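MdbA protein (Corynebacterium matruchotii ATCC 14266, PDB 6BO0) is a thiol-disulfide oxidoreductase of the thioredoxin superfamily that probably introduces disulfide bonds into exported proteins, as its DsbA relatives do. Local coordinates at residues Y13-N21 and D104-M115; G88-A96 and I123-L132. All coordinates share one frame; numbering follows the deposited sequence.

Interaction 1: residues Y13-N21 and D104-M115; sequences YNETTAFNN and DSAQVYWNFRTM
The largely extended segment 13-21 runs antiparallel to helix 106-118, with the CA atoms of Tyr13 and Asn111, of Thr17 and Gln107 and of Asn21 and Ala106 5.2 to 5.3 Å apart. Asn111 grips Glu15 from both ends of its amide: OD1 accepts from Glu15 N (2.9 Å), a donor somewhat tilted from the carbonyl plane, while ND2 donates to a lone pair of Glu15 O (2.9 Å, 164° at the hydrogen), which fixes the rotation of the amide. The Glu15 side chain slants across to the indole edge: in one of its two modelled conformers, Glu15 OE2 accepts at 3.0 Å from Trp110 NE1, in the ring plane but above the carboxylate plane, and a water bridges OE2 to Asn111 OD1. Phe19, whose CG lies between its backbone N and carbonyl carbon (chi1 54°), turns its ring in toward Trp110 and directs its edge at the indole face in an offset edge-to-face pair, planes 73° apart. At one end Met115 CB sits over the centre of the Tyr13 ring, 3.8 Å from its centroid, whereas Tyr13 OH is held by Glu119. At the other, Asn21 ND2 bonds nearly straight to Asp104 O (2.9 Å), just ahead of the helix whose N-cap is Ser105. The arrangement is consistent with an N-terminal segment strapped across the helical insertion that DsbA-like proteins add to the thioredoxin fold.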
# COMPACT_ATOMS: atom_id res chain seq x y z
N TYR A 13 6.21 4.56 -13.45
CA TYR A 13 5.28 3.80 -12.65
C TYR A 13 4.02 3.54 -13.47
O TYR A 13 2.99 4.18 -13.28
CB TYR A 13 4.99 4.56 -11.35
CG TYR A 13 6.28 4.85 -10.59
CD1 TYR A 13 6.99 3.84 -9.98
CD2 TYR A 13 6.77 6.14 -10.50
CE1 TYR A 13 8.19 4.09 -9.32
CE2 TYR A 13 7.95 6.40 -9.83
CZ TYR A 13 8.65 5.37 -9.24
OH TYR A 13 9.84 5.64 -8.59
N ASN A 14 4.14 2.58 -14.38
CA ASN A 14 3.13 2.37 -15.39
C ASN A 14 2.89 0.91 -15.70
O ASN A 14 2.66 0.53 -16.85
CB ASN A 14 3.49 3.11 -16.68
CG ASN A 14 2.31 3.27 -17.60
OD1 ASN A 14 1.19 3.59 -17.18
ND2 ASN A 14 2.55 3.04 -18.88
N GLU A 15 2.92 0.10 -14.67
CA GLU A 15 2.60 -1.30 -14.81
C GLU A 15 1.12 -1.53 -15.03
O GLU A 15 0.29 -0.72 -14.61
CB GLU A 15 2.98 -2.03 -13.57
CG GLU A 15 4.47 -2.09 -13.35
CD GLU A 15 4.75 -2.97 -12.17
OE1 GLU A 15 4.67 -4.19 -12.34
OE2 GLU A 15 4.98 -2.41 -11.06
N THR A 16 0.81 -2.61 -15.73
CA THR A 16 -0.55 -3.06 -15.89
C THR A 16 -0.86 -4.05 -14.82
O THR A 16 0.04 -4.73 -14.31
CB THR A 16 -0.73 -3.78 -17.21
OG1 THR A 16 0.23 -4.84 -17.29
CG2 THR A 16 -0.57 -2.79 -18.36
N THR A 17 -2.12 -4.11 -14.42
CA THR A 17 -2.57 -5.05 -13.41
C THR A 17 -3.74 -5.84 -13.93
O THR A 17 -4.47 -5.40 -14.84
CB THR A 17 -2.97 -4.32 -12.12
OG1 THR A 17 -3.97 -3.35 -12.41
CG2 THR A 17 -1.75 -3.59 -11.49
N ALA A 18 -3.91 -7.04 -13.40
CA ALA A 18 -5.06 -7.91 -13.70
C ALA A 18 -5.58 -8.46 -12.38
O ALA A 18 -5.63 -9.68 -12.17
CB ALA A 18 -4.71 -9.03 -14.68
N PHE A 19 -6.07 -7.58 -11.55
CA PHE A 19 -6.70 -7.95 -10.31
C PHE A 19 -7.59 -6.82 -9.82
O PHE A 19 -7.64 -5.73 -10.43
CB PHE A 19 -5.68 -8.38 -9.24
CG PHE A 19 -4.59 -7.38 -8.97
CD1 PHE A 19 -4.80 -6.26 -8.17
CD2 PHE A 19 -3.34 -7.55 -9.54
CE1 PHE A 19 -3.78 -5.35 -7.94
CE2 PHE A 19 -2.31 -6.66 -9.30
CZ PHE A 19 -2.54 -5.54 -8.51
N ASN A 20 -8.36 -7.12 -8.79
CA ASN A 20 -9.32 -6.20 -8.20
C ASN A 20 -8.81 -5.64 -6.89
O ASN A 20 -7.96 -6.25 -6.23
CB ASN A 20 -10.63 -6.96 -7.94
CG ASN A 20 -11.13 -7.64 -9.18
OD1 ASN A 20 -11.15 -7.00 -10.22
ND2 ASN A 20 -11.42 -8.91 -9.10
N ASN A 21 -9.33 -4.47 -6.55
CA ASN A 21 -8.98 -3.80 -5.32
C ASN A 21 -10.23 -3.43 -4.59
O ASN A 21 -11.12 -2.81 -5.17
CB ASN A 21 -8.17 -2.50 -5.58
CG ASN A 21 -8.87 -1.53 -6.55
OD1 ASN A 21 -9.29 -1.93 -7.64
ND2 ASN A 21 -8.97 -0.27 -6.18
N ASP A 104 -10.65 4.24 -6.72
CA ASP A 104 -10.02 4.26 -8.00
C ASP A 104 -9.61 2.85 -8.42
O ASP A 104 -10.08 1.87 -7.85
CB ASP A 104 -8.87 5.28 -8.02
CG ASP A 104 -8.74 6.02 -9.34
OD1 ASP A 104 -8.41 5.37 -10.36
OD2 ASP A 104 -8.98 7.24 -9.36
N SER A 105 -8.80 2.74 -9.46
CA SER A 105 -8.52 1.44 -10.05
C SER A 105 -7.33 0.75 -9.36
O SER A 105 -6.44 1.38 -8.77
CB SER A 105 -8.21 1.56 -11.54
OG SER A 105 -6.97 2.22 -11.73
N ALA A 106 -7.33 -0.57 -9.47
CA ALA A 106 -6.23 -1.38 -8.99
C ALA A 106 -4.92 -0.97 -9.64
O ALA A 106 -3.86 -0.92 -8.98
CB ALA A 106 -6.50 -2.86 -9.26
N GLN A 107 -4.97 -0.60 -10.91
CA GLN A 107 -3.77 -0.25 -11.62
C GLN A 107 -3.15 1.06 -11.05
O GLN A 107 -1.92 1.17 -10.85
CB GLN A 107 -4.05 -0.12 -13.10
CG GLN A 107 -2.81 0.15 -13.88
CD GLN A 107 -3.02 -0.14 -15.34
OE1 GLN A 107 -2.89 0.74 -16.17
NE2 GLN A 107 -3.42 -1.36 -15.65
N VAL A 108 -3.99 2.07 -10.85
CA VAL A 108 -3.49 3.33 -10.31
C VAL A 108 -3.00 3.11 -8.88
O VAL A 108 -1.94 3.62 -8.50
CB VAL A 108 -4.58 4.42 -10.40
CG1 VAL A 108 -4.11 5.70 -9.74
CG2 VAL A 108 -4.93 4.70 -11.84
N TYR A 109 -3.73 2.33 -8.10
CA TYR A 109 -3.30 2.01 -6.74
C TYR A 109 -1.92 1.36 -6.73
O TYR A 109 -1.02 1.76 -5.98
CB TYR A 109 -4.32 1.11 -6.04
CG TYR A 109 -3.79 0.66 -4.69
CD1 TYR A 109 -3.73 1.54 -3.62
CD2 TYR A 109 -3.29 -0.60 -4.51
CE1 TYR A 109 -3.19 1.15 -2.39
CE2 TYR A 109 -2.73 -1.00 -3.30
CZ TYR A 109 -2.69 -0.13 -2.25
OH TYR A 109 -2.14 -0.55 -1.06
N TRP A 110 -1.76 0.32 -7.55
CA TRP A 110 -0.51 -0.42 -7.58
C TRP A 110 0.67 0.48 -7.94
O TRP A 110 1.72 0.46 -7.28
CB TRP A 110 -0.64 -1.56 -8.60
CG TRP A 110 0.58 -2.38 -8.71
CD1 TRP A 110 1.61 -2.23 -9.60
CD2 TRP A 110 0.96 -3.46 -7.87
NE1 TRP A 110 2.59 -3.15 -9.38
CE2 TRP A 110 2.21 -3.93 -8.32
CE3 TRP A 110 0.36 -4.09 -6.79
CZ2 TRP A 110 2.86 -4.98 -7.71
CZ3 TRP A 110 1.01 -5.15 -6.20
CH2 TRP A 110 2.24 -5.58 -6.66
N ASN A 111 0.50 1.26 -8.99
CA ASN A 111 1.56 2.15 -9.41
C ASN A 111 1.86 3.26 -8.40
O ASN A 111 3.02 3.63 -8.18
CB ASN A 111 1.29 2.73 -10.80
CG ASN A 111 1.48 1.71 -11.89
OD1 ASN A 111 2.52 1.07 -11.95
ND2 ASN A 111 0.48 1.52 -12.74
N PHE A 112 0.82 3.78 -7.74
CA PHE A 112 1.00 4.81 -6.72
C PHE A 112 1.73 4.25 -5.51
O PHE A 112 2.63 4.89 -4.97
CB PHE A 112 -0.35 5.41 -6.35
CG PHE A 112 -0.26 6.69 -5.57
CD1 PHE A 112 -0.10 7.89 -6.22
CD2 PHE A 112 -0.37 6.69 -4.19
CE1 PHE A 112 -0.05 9.08 -5.51
CE2 PHE A 112 -0.36 7.89 -3.48
CZ PHE A 112 -0.18 9.07 -4.16
N ARG A 113 1.35 3.04 -5.09
CA ARG A 113 2.04 2.39 -3.97
C ARG A 113 3.51 2.17 -4.31
O ARG A 113 4.39 2.42 -3.47
CB ARG A 113 1.35 1.08 -3.59
CG ARG A 113 2.10 0.27 -2.56
CD ARG A 113 1.35 -0.96 -2.12
NE ARG A 113 2.17 -1.78 -1.22
CZ ARG A 113 3.05 -2.69 -1.61
NH1 ARG A 113 3.23 -2.98 -2.88
NH2 ARG A 113 3.80 -3.31 -0.70
N THR A 114 3.78 1.67 -5.50
CA THR A 114 5.16 1.47 -5.94
C THR A 114 5.94 2.78 -5.90
O THR A 114 7.08 2.84 -5.41
CB THR A 114 5.24 0.85 -7.32
OG1 THR A 114 4.60 -0.44 -7.29
CG2 THR A 114 6.69 0.70 -7.79
N MET A 115 5.34 3.83 -6.43
CA MET A 115 5.97 5.13 -6.42
C MET A 115 6.29 5.59 -5.00
O MET A 115 7.39 6.04 -4.72
CB MET A 115 5.09 6.12 -7.19
CG MET A 115 5.59 7.55 -7.22
SD MET A 115 5.29 8.52 -5.74
CE MET A 115 3.50 8.62 -5.73
O HOH W 1 4.86 0.47 -10.64
O HOH W 2 -11.75 -1.02 -8.26

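Interaction 2: residues G88-A96 and I123-L132; sequences GHSNKAGTA and IWGKKELKDL
One ring face of His89 lies against the turn at Trp124, whose CA stands over the ring centre, 3.8 Å from the centroid and 12° off the normal, a CH-pi contact. Ala93 CB meets the opposite face. With CG anti to the backbone N (chi1 -171°), the imidazole reaches this turn, where the Trp124 indole lies oblique to it, planes at 57°, its CD1 3.5 Å from His89 CB. Ile123 CD1 comes up in the ring plane at the edge; there too a water lies 2.8 Å from His89 ND1 and donates to Lys127 O. These residues join the N-terminal end of helix 89-103 to the turn before helix 129-138, in the all-helical part characteristic of DsbA-like proteins. His89 and Trp124 both touch Ser48, beside Cys49 (seen as S-hydroxycysteine), consistent with a place at the edge of the Cys-X-X-Cys motif. One turn along, the extended Lys92 crosses Glu128 obliquely: Lys92 NZ forms a salt bridge with Glu128 OE1 at 3.0 Å, on the syn side, and a weak hydrogen bond to Glu128 OE2. Farther along helix 89-103 the contact becomes apolar: Leu132 CD1 packs 3.8 Å from Lys92 CB, and Leu132 CB 4.0 Å from Ala96 CB.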
# COMPACT_ATOMS: atom_id res chain seq x y z
N GLY A 88 1.95 13.27 9.77
CA GLY A 88 3.16 13.40 8.99
C GLY A 88 3.08 12.61 7.70
O GLY A 88 2.00 12.37 7.18
N HIS A 89 4.25 12.21 7.22
CA HIS A 89 4.34 11.56 5.95
C HIS A 89 3.58 10.24 5.89
O HIS A 89 2.93 9.91 4.89
CB HIS A 89 5.80 11.33 5.55
CG HIS A 89 5.94 10.86 4.15
ND1 HIS A 89 5.82 11.72 3.08
CD2 HIS A 89 6.17 9.62 3.66
CE1 HIS A 89 5.96 11.01 1.98
NE2 HIS A 89 6.16 9.74 2.30
N SER A 90 3.69 9.45 6.95
CA SER A 90 3.03 8.15 6.92
C SER A 90 1.52 8.28 6.77
O SER A 90 0.87 7.51 6.05
CB SER A 90 3.37 7.31 8.14
OG SER A 90 4.78 7.12 8.25
N ASN A 91 0.96 9.28 7.47
CA ASN A 91 -0.46 9.56 7.35
C ASN A 91 -0.83 10.17 6.01
O ASN A 91 -1.86 9.79 5.43
CB ASN A 91 -0.89 10.50 8.47
CG ASN A 91 -1.21 9.73 9.74
OD1 ASN A 91 -2.24 9.06 9.82
ND2 ASN A 91 -0.33 9.80 10.73
N LYS A 92 -0.05 11.11 5.52
CA LYS A 92 -0.41 11.76 4.24
C LYS A 92 -0.31 10.77 3.08
O LYS A 92 -1.23 10.65 2.27
CB LYS A 92 0.44 13.00 4.02
CG LYS A 92 0.20 14.12 5.05
CD LYS A 92 1.30 15.16 5.06
CE LYS A 92 1.24 16.03 6.29
NZ LYS A 92 2.35 17.01 6.30
N ALA A 93 0.81 10.09 2.99
CA ALA A 93 0.99 9.08 1.96
C ALA A 93 -0.02 7.96 2.10
O ALA A 93 -0.60 7.52 1.10
CB ALA A 93 2.41 8.54 1.99
N GLY A 94 -0.24 7.50 3.34
CA GLY A 94 -1.20 6.45 3.54
C GLY A 94 -2.61 6.87 3.17
O GLY A 94 -3.35 6.10 2.53
N THR A 95 -3.00 8.09 3.53
CA THR A 95 -4.32 8.59 3.15
C THR A 95 -4.47 8.66 1.65
O THR A 95 -5.51 8.31 1.08
CB THR A 95 -4.56 9.97 3.80
OG1 THR A 95 -4.65 9.82 5.21
CG2 THR A 95 -5.86 10.59 3.33
N ALA A 96 -3.45 9.19 0.98
CA ALA A 96 -3.52 9.29 -0.47
C ALA A 96 -3.68 7.92 -1.13
O ALA A 96 -4.55 7.74 -1.98
CB ALA A 96 -2.29 9.98 -1.02
N ILE A 123 10.88 11.90 -1.10
CA ILE A 123 9.62 12.60 -0.82
C ILE A 123 9.26 12.72 0.65
O ILE A 123 8.37 13.51 0.98
CB ILE A 123 8.45 11.95 -1.61
CG1 ILE A 123 8.12 10.53 -1.16
CG2 ILE A 123 8.72 12.01 -3.09
CD1 ILE A 123 6.81 10.00 -1.71
N TRP A 124 9.91 11.96 1.53
CA TRP A 124 9.52 11.93 2.94
C TRP A 124 9.54 13.33 3.52
O TRP A 124 10.56 14.02 3.48
CB TRP A 124 10.44 11.01 3.75
CG TRP A 124 10.07 10.94 5.19
CD1 TRP A 124 9.12 10.16 5.74
CD2 TRP A 124 10.62 11.70 6.26
NE1 TRP A 124 9.02 10.39 7.09
CE2 TRP A 124 9.95 11.31 7.44
CE3 TRP A 124 11.63 12.66 6.34
CZ2 TRP A 124 10.25 11.86 8.68
CZ3 TRP A 124 11.93 13.18 7.58
CH2 TRP A 124 11.24 12.80 8.73
N GLY A 125 8.39 13.72 4.05
CA GLY A 125 8.24 15.01 4.70
C GLY A 125 8.12 16.21 3.77
O GLY A 125 7.96 17.33 4.26
N LYS A 126 8.17 15.99 2.46
CA LYS A 126 8.20 17.04 1.48
C LYS A 126 6.94 17.17 0.65
O LYS A 126 6.86 18.03 -0.22
CB LYS A 126 9.37 16.83 0.54
CG LYS A 126 10.68 16.95 1.28
CD LYS A 126 11.89 16.70 0.40
CE LYS A 126 13.19 16.86 1.18
NZ LYS A 126 14.15 15.79 0.81
N LYS A 127 5.92 16.35 0.94
CA LYS A 127 4.71 16.31 0.13
C LYS A 127 3.49 16.48 1.02
O LYS A 127 3.25 15.68 1.92
CB LYS A 127 4.59 15.00 -0.65
CG LYS A 127 5.71 14.74 -1.62
CD LYS A 127 5.78 15.75 -2.74
CE LYS A 127 7.03 15.52 -3.56
NZ LYS A 127 7.23 16.62 -4.56
N GLU A 128 2.71 17.53 0.76
CA GLU A 128 1.43 17.68 1.39
C GLU A 128 0.39 16.90 0.58
O GLU A 128 0.68 16.42 -0.53
CB GLU A 128 1.05 19.16 1.50
CG GLU A 128 2.02 19.95 2.37
CD GLU A 128 2.13 19.40 3.79
OE1 GLU A 128 1.13 18.98 4.40
OE2 GLU A 128 3.25 19.44 4.32
N LEU A 129 -0.83 16.81 1.11
CA LEU A 129 -1.87 16.11 0.38
C LEU A 129 -2.07 16.69 -1.02
O LEU A 129 -2.31 15.93 -1.95
CB LEU A 129 -3.17 16.15 1.17
CG LEU A 129 -3.19 15.20 2.37
CD1 LEU A 129 -4.38 15.53 3.24
CD2 LEU A 129 -3.22 13.74 1.96
N LYS A 130 -1.98 18.01 -1.19
CA LYS A 130 -2.17 18.55 -2.54
C LYS A 130 -1.09 18.06 -3.51
O LYS A 130 -1.34 17.92 -4.71
CB LYS A 130 -2.20 20.09 -2.52
CG LYS A 130 -0.91 20.78 -2.07
CD LYS A 130 -1.06 22.27 -1.89
CE LYS A 130 0.29 22.89 -1.65
NZ LYS A 130 1.07 22.88 -2.91
N ASP A 131 0.11 17.85 -3.00
CA ASP A 131 1.23 17.38 -3.82
C ASP A 131 1.04 15.91 -4.18
O ASP A 131 1.29 15.48 -5.32
CB ASP A 131 2.56 17.58 -3.09
CG ASP A 131 2.78 19.01 -2.69
OD1 ASP A 131 2.72 19.88 -3.59
OD2 ASP A 131 2.96 19.28 -1.49
N LEU A 132 0.62 15.12 -3.20
CA LEU A 132 0.28 13.72 -3.44
C LEU A 132 -0.86 13.59 -4.43
O LEU A 132 -0.87 12.69 -5.26
CB LEU A 132 -0.01 13.04 -2.12
CG LEU A 132 1.18 12.93 -1.20
CD1 LEU A 132 0.74 12.66 0.24
CD2 LEU A 132 2.13 11.85 -1.65
O HOH W 3 5.23 14.48 3.37

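After two short helices, 3-7 and 9-12, the chain runs through 13-21 and enters the sheet at strand 20-24. It then builds strands 27-31 and 39-45, helix 51-68 and strand 72-78 before reaching 88-96, the first half of interaction 2. Only after helix 89-103 does 104-115 return to 13-21, so interaction 1 closes a loop of 82 residues. Interaction 2 closes later, at 123-132, over 26 almost wholly helical residues. The segments alternate, and the two loops therefore cross instead of nesting. Their centres are 18 Å apart, yet they touch where Phe112 packs on Ala96 and Leu132. Together they tie the N-terminal segment and helices 89-103, 106-118 and 129-138 into one body.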